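Local coordinates for protein mRNA export factor GLE1 (Saccharomyces cerevisiae, PDB 6B4E) that serves as a nuclear pore component, its C-terminal part carrying the region that interacts with NUP42, DBP5 and GFD1, at residues E150-K159 with W166-R175. Residues are numbered along the deposited sequence; the frame is centred on the assembly and turned at random.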
loop_
_atom_site.group_PDB
_atom_site.type_symbol
_atom_site.label_atom_id
_atom_site.label_comp_id
_atom_site.label_asym_id
_atom_site.label_seq_id
_atom_site.Cartn_x
_atom_site.Cartn_y
_atom_site.Cartn_z
ATOM N N GLU A 150 -19.704 3.508 14.463
ATOM C CA GLU A 150 -18.482 3.095 15.150
ATOM C C GLU A 150 -17.843 1.898 14.455
ATOM O O GLU A 150 -16.614 1.841 14.299
ATOM C CB GLU A 150 -18.781 2.765 16.616
ATOM C CG GLU A 150 -17.627 2.077 17.348
ATOM C CD GLU A 150 -17.853 1.969 18.849
ATOM O OE1 GLU A 150 -19.026 1.844 19.268
ATOM O OE2 GLU A 150 -16.855 2.012 19.603
ATOM N N LYS A 151 -18.662 0.940 14.016
ATOM C CA LYS A 151 -18.133 -0.240 13.339
ATOM C C LYS A 151 -17.449 0.132 12.029
ATOM O O LYS A 151 -16.413 -0.435 11.676
ATOM C CB LYS A 151 -19.259 -1.240 13.076
ATOM C CG LYS A 151 -18.832 -2.477 12.308
ATOM C CD LYS A 151 -17.710 -3.198 13.020
ATOM C CE LYS A 151 -17.363 -4.491 12.323
ATOM N NZ LYS A 151 -16.196 -5.151 12.960
ATOM N N GLY A 152 -18.024 1.069 11.281
ATOM C CA GLY A 152 -17.396 1.489 10.036
ATOM C C GLY A 152 -16.047 2.148 10.260
ATOM O O GLY A 152 -15.072 1.847 9.564
ATOM N N ARG A 153 -15.974 3.054 11.239
ATOM C CA ARG A 153 -14.703 3.666 11.617
ATOM C C ARG A 153 -13.638 2.607 11.852
ATOM O O ARG A 153 -12.531 2.682 11.311
ATOM C CB ARG A 153 -14.888 4.507 12.882
ATOM C CG ARG A 153 -15.661 5.775 12.671
ATOM C CD ARG A 153 -14.729 6.895 12.310
ATOM N NE ARG A 153 -15.456 8.137 12.086
ATOM C CZ ARG A 153 -14.922 9.344 12.205
ATOM N NH1 ARG A 153 -13.651 9.483 12.565
ATOM N NH2 ARG A 153 -15.663 10.419 11.980
ATOM N N GLN A 154 -13.971 1.599 12.652
ATOM C CA GLN A 154 -13.019 0.540 12.962
ATOM C C GLN A 154 -12.543 -0.171 11.697
ATOM O O GLN A 154 -11.346 -0.436 11.532
ATOM C CB GLN A 154 -13.673 -0.441 13.928
ATOM C CG GLN A 154 -12.710 -1.166 14.840
ATOM C CD GLN A 154 -13.405 -1.756 16.052
ATOM O OE1 GLN A 154 -14.481 -1.307 16.452
ATOM N NE2 GLN A 154 -12.793 -2.774 16.641
ATOM N N ASN A 155 -13.477 -0.521 10.805
ATOM C CA ASN A 155 -13.105 -1.239 9.592
ATOM C C ASN A 155 -12.109 -0.431 8.776
ATOM O O ASN A 155 -11.170 -0.993 8.197
ATOM C CB ASN A 155 -14.350 -1.553 8.757
ATOM C CG ASN A 155 -15.202 -2.666 9.356
ATOM O OD1 ASN A 155 -14.705 -3.515 10.091
ATOM N ND2 ASN A 155 -16.491 -2.667 9.028
ATOM N N MET A 156 -12.295 0.889 8.728
ATOM C CA MET A 156 -11.446 1.746 7.911
ATOM C C MET A 156 -10.125 2.093 8.586
ATOM O O MET A 156 -9.385 2.920 8.051
ATOM C CB MET A 156 -12.201 3.026 7.520
ATOM C CG MET A 156 -13.342 2.813 6.514
ATOM S SD MET A 156 -12.835 1.891 5.031
ATOM C CE MET A 156 -11.644 3.027 4.327
ATOM N N GLY A 157 -9.808 1.495 9.734
ATOM C CA GLY A 157 -8.495 1.628 10.342
ATOM C C GLY A 157 -8.318 2.775 11.320
ATOM O O GLY A 157 -7.172 3.099 11.669
ATOM N N TRP A 158 -9.404 3.388 11.782
ATOM C CA TRP A 158 -9.307 4.467 12.752
ATOM C C TRP A 158 -8.933 3.935 14.128
ATOM O O TRP A 158 -9.370 2.854 14.539
ATOM C CB TRP A 158 -10.633 5.207 12.846
ATOM C CG TRP A 158 -10.971 6.029 11.655
ATOM C CD1 TRP A 158 -11.548 5.605 10.496
ATOM C CD2 TRP A 158 -10.758 7.433 11.511
ATOM N NE1 TRP A 158 -11.701 6.666 9.630
ATOM C CE2 TRP A 158 -11.230 7.801 10.242
ATOM C CE3 TRP A 158 -10.210 8.418 12.340
ATOM C CZ2 TRP A 158 -11.160 9.100 9.777
ATOM C CZ3 TRP A 158 -10.151 9.707 11.878
ATOM C CH2 TRP A 158 -10.627 10.038 10.607
ATOM N N LYS A 159 -8.146 4.719 14.854
ATOM C CA LYS A 159 -7.782 4.415 16.231
ATOM C C LYS A 159 -8.544 5.315 17.190
ATOM O O LYS A 159 -9.159 6.315 16.803
ATOM C CB LYS A 159 -6.271 4.569 16.443
ATOM C CG LYS A 159 -5.458 3.678 15.524
ATOM C CD LYS A 159 -4.089 3.297 16.080
ATOM C CE LYS A 159 -3.131 4.469 16.078
ATOM N NZ LYS A 159 -1.708 4.034 16.096
ATOM N N TRP A 166 -12.361 9.598 18.663
ATOM C CA TRP A 166 -11.533 9.106 17.573
ATOM C C TRP A 166 -10.245 9.913 17.465
ATOM O O TRP A 166 -10.164 11.063 17.913
ATOM C CB TRP A 166 -12.306 9.169 16.256
ATOM C CG TRP A 166 -13.471 8.249 16.247
ATOM C CD1 TRP A 166 -14.787 8.585 16.360
ATOM C CD2 TRP A 166 -13.425 6.824 16.151
ATOM N NE1 TRP A 166 -15.566 7.454 16.331
ATOM C CE2 TRP A 166 -14.752 6.359 16.203
ATOM C CE3 TRP A 166 -12.387 5.895 16.023
ATOM C CZ2 TRP A 166 -15.068 5.008 16.127
ATOM C CZ3 TRP A 166 -12.702 4.562 15.950
ATOM C CH2 TRP A 166 -14.030 4.127 16.001
ATOM N N GLU A 167 -9.224 9.281 16.884
ATOM C CA GLU A 167 -7.974 9.979 16.624
ATOM C C GLU A 167 -8.246 11.120 15.652
ATOM O O GLU A 167 -9.172 11.060 14.833
ATOM C CB GLU A 167 -6.918 9.012 16.070
ATOM C CG GLU A 167 -6.844 8.941 14.561
ATOM C CD GLU A 167 -5.908 7.847 14.033
ATOM O OE1 GLU A 167 -4.674 8.051 13.987
ATOM O OE2 GLU A 167 -6.428 6.793 13.628
ATOM N N ASP A 168 -7.471 12.193 15.770
ATOM C CA ASP A 168 -7.803 13.354 14.963
ATOM C C ASP A 168 -7.573 13.042 13.491
ATOM O O ASP A 168 -6.867 12.094 13.122
ATOM C CB ASP A 168 -7.017 14.592 15.403
ATOM C CG ASP A 168 -5.525 14.370 15.475
ATOM O OD1 ASP A 168 -4.883 14.376 14.403
ATOM O OD2 ASP A 168 -4.990 14.267 16.606
ATOM N N ASN A 169 -8.250 13.819 12.645
ATOM C CA ASN A 169 -8.246 13.537 11.214
ATOM C C ASN A 169 -6.839 13.590 10.641
ATOM O O ASN A 169 -6.477 12.764 9.796
ATOM C CB ASN A 169 -9.156 14.527 10.490
ATOM C CG ASN A 169 -10.623 14.205 10.670
ATOM O OD1 ASN A 169 -10.973 13.241 11.332
ATOM N ND2 ASN A 169 -11.488 15.017 10.083
ATOM N N THR A 170 -6.032 14.554 11.083
ATOM C CA THR A 170 -4.676 14.677 10.558
ATOM C C THR A 170 -3.848 13.435 10.874
ATOM O O THR A 170 -3.103 12.938 10.022
ATOM C CB THR A 170 -4.020 15.931 11.130
ATOM O OG1 THR A 170 -4.645 17.089 10.549
ATOM C CG2 THR A 170 -2.528 15.965 10.808
ATOM N N SER A 171 -3.975 12.920 12.095
ATOM C CA SER A 171 -3.228 11.725 12.485
ATOM C C SER A 171 -3.587 10.549 11.583
ATOM O O SER A 171 -2.712 9.886 11.015
ATOM C CB SER A 171 -3.531 11.408 13.950
ATOM O OG SER A 171 -2.931 10.204 14.362
ATOM N N TYR A 172 -4.882 10.296 11.430
ATOM C CA TYR A 172 -5.339 9.192 10.597
ATOM C C TYR A 172 -4.900 9.374 9.155
ATOM O O TYR A 172 -4.364 8.448 8.530
ATOM C CB TYR A 172 -6.856 9.089 10.691
ATOM C CG TYR A 172 -7.474 8.071 9.768
ATOM C CD1 TYR A 172 -7.442 6.711 10.058
ATOM C CD2 TYR A 172 -8.120 8.473 8.605
ATOM C CE1 TYR A 172 -8.030 5.776 9.190
ATOM C CE2 TYR A 172 -8.720 7.558 7.756
ATOM C CZ TYR A 172 -8.667 6.218 8.043
ATOM O OH TYR A 172 -9.265 5.347 7.160
ATOM N N ASP A 173 -5.143 10.555 8.595
ATOM C CA ASP A 173 -4.820 10.776 7.190
ATOM C C ASP A 173 -3.335 10.588 6.931
ATOM O O ASP A 173 -2.946 9.974 5.933
ATOM C CB ASP A 173 -5.259 12.175 6.748
ATOM C CG ASP A 173 -6.773 12.293 6.586
ATOM O OD1 ASP A 173 -7.271 13.437 6.555
ATOM O OD2 ASP A 173 -7.455 11.260 6.516
ATOM N N GLU A 174 -2.486 11.119 7.812
ATOM C CA GLU A 174 -1.052 11.058 7.556
ATOM C C GLU A 174 -0.524 9.642 7.717
ATOM O O GLU A 174 0.352 9.222 6.945
ATOM C CB GLU A 174 -0.314 12.051 8.441
ATOM C CG GLU A 174 -0.562 13.512 8.010
ATOM C CD GLU A 174 0.310 14.538 8.723
ATOM O OE1 GLU A 174 1.047 14.164 9.658
ATOM O OE2 GLU A 174 0.257 15.729 8.345
ATOM N N ARG A 175 -1.087 8.871 8.652
ATOM C CA ARG A 175 -0.776 7.444 8.735
ATOM C C ARG A 175 -1.181 6.703 7.459
ATOM O O ARG A 175 -0.414 5.889 6.926
ATOM C CB ARG A 175 -1.472 6.809 9.945
ATOM C CG ARG A 175 -0.934 7.228 11.273
ATOM C CD ARG A 175 -1.404 6.305 12.398
ATOM N NE ARG A 175 -2.861 6.136 12.464
ATOM C CZ ARG A 175 -3.534 5.061 12.041
ATOM N NH1 ARG A 175 -2.897 4.025 11.506
ATOM N NH2 ARG A 175 -4.856 5.007 12.159
HETATM O O HOH W 1 -5.010 1.892 10.906
HETATM O O HOH W 2 -11.888 6.583 6.648
#
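Glu167 OE2 is gripped from both segments: Lys159 N reaches it from above the carboxylate plane at 3.0 Å, and Arg175 NH2 meets its syn lone pair at 2.8 Å. Arg175 binds side-on, its NE on the syn lone pair of OE1, whose anti lone pair takes Ser171 OG; this fixes the carboxylate's rotation. Arg175 NH2 also donates to Gly157 O (3.0 Å) in the guanidinium plane, while NH1 pairs with Glu98. Glu167 N returns a bond to Lys159 O. Gly157, at positive phi, is the C' residue of the Schellman motif ending helix 150-155, whereas Asp168 N-caps helix 169-188 through Ser171 N, joining one helix's end to the next one's start. Tyr172, its CG swung away from the backbone N (chi1 174°), lays its ring face-to-face on the Trp158 pyrrole ring, centroids 3.7 Å apart and planes at 9°. Its OH donates to Met156 O at 2.6 Å and shares a water with Trp158 NE1. A leucine in place of Trp158 would probably leave the Tyr172 face without its flat partner and that water without the indole N-H. Arg153 lies along one face of Trp166: CB sits over the six-membered ring and the guanidinium stacks at 20°, its NE bound to Ile147 O.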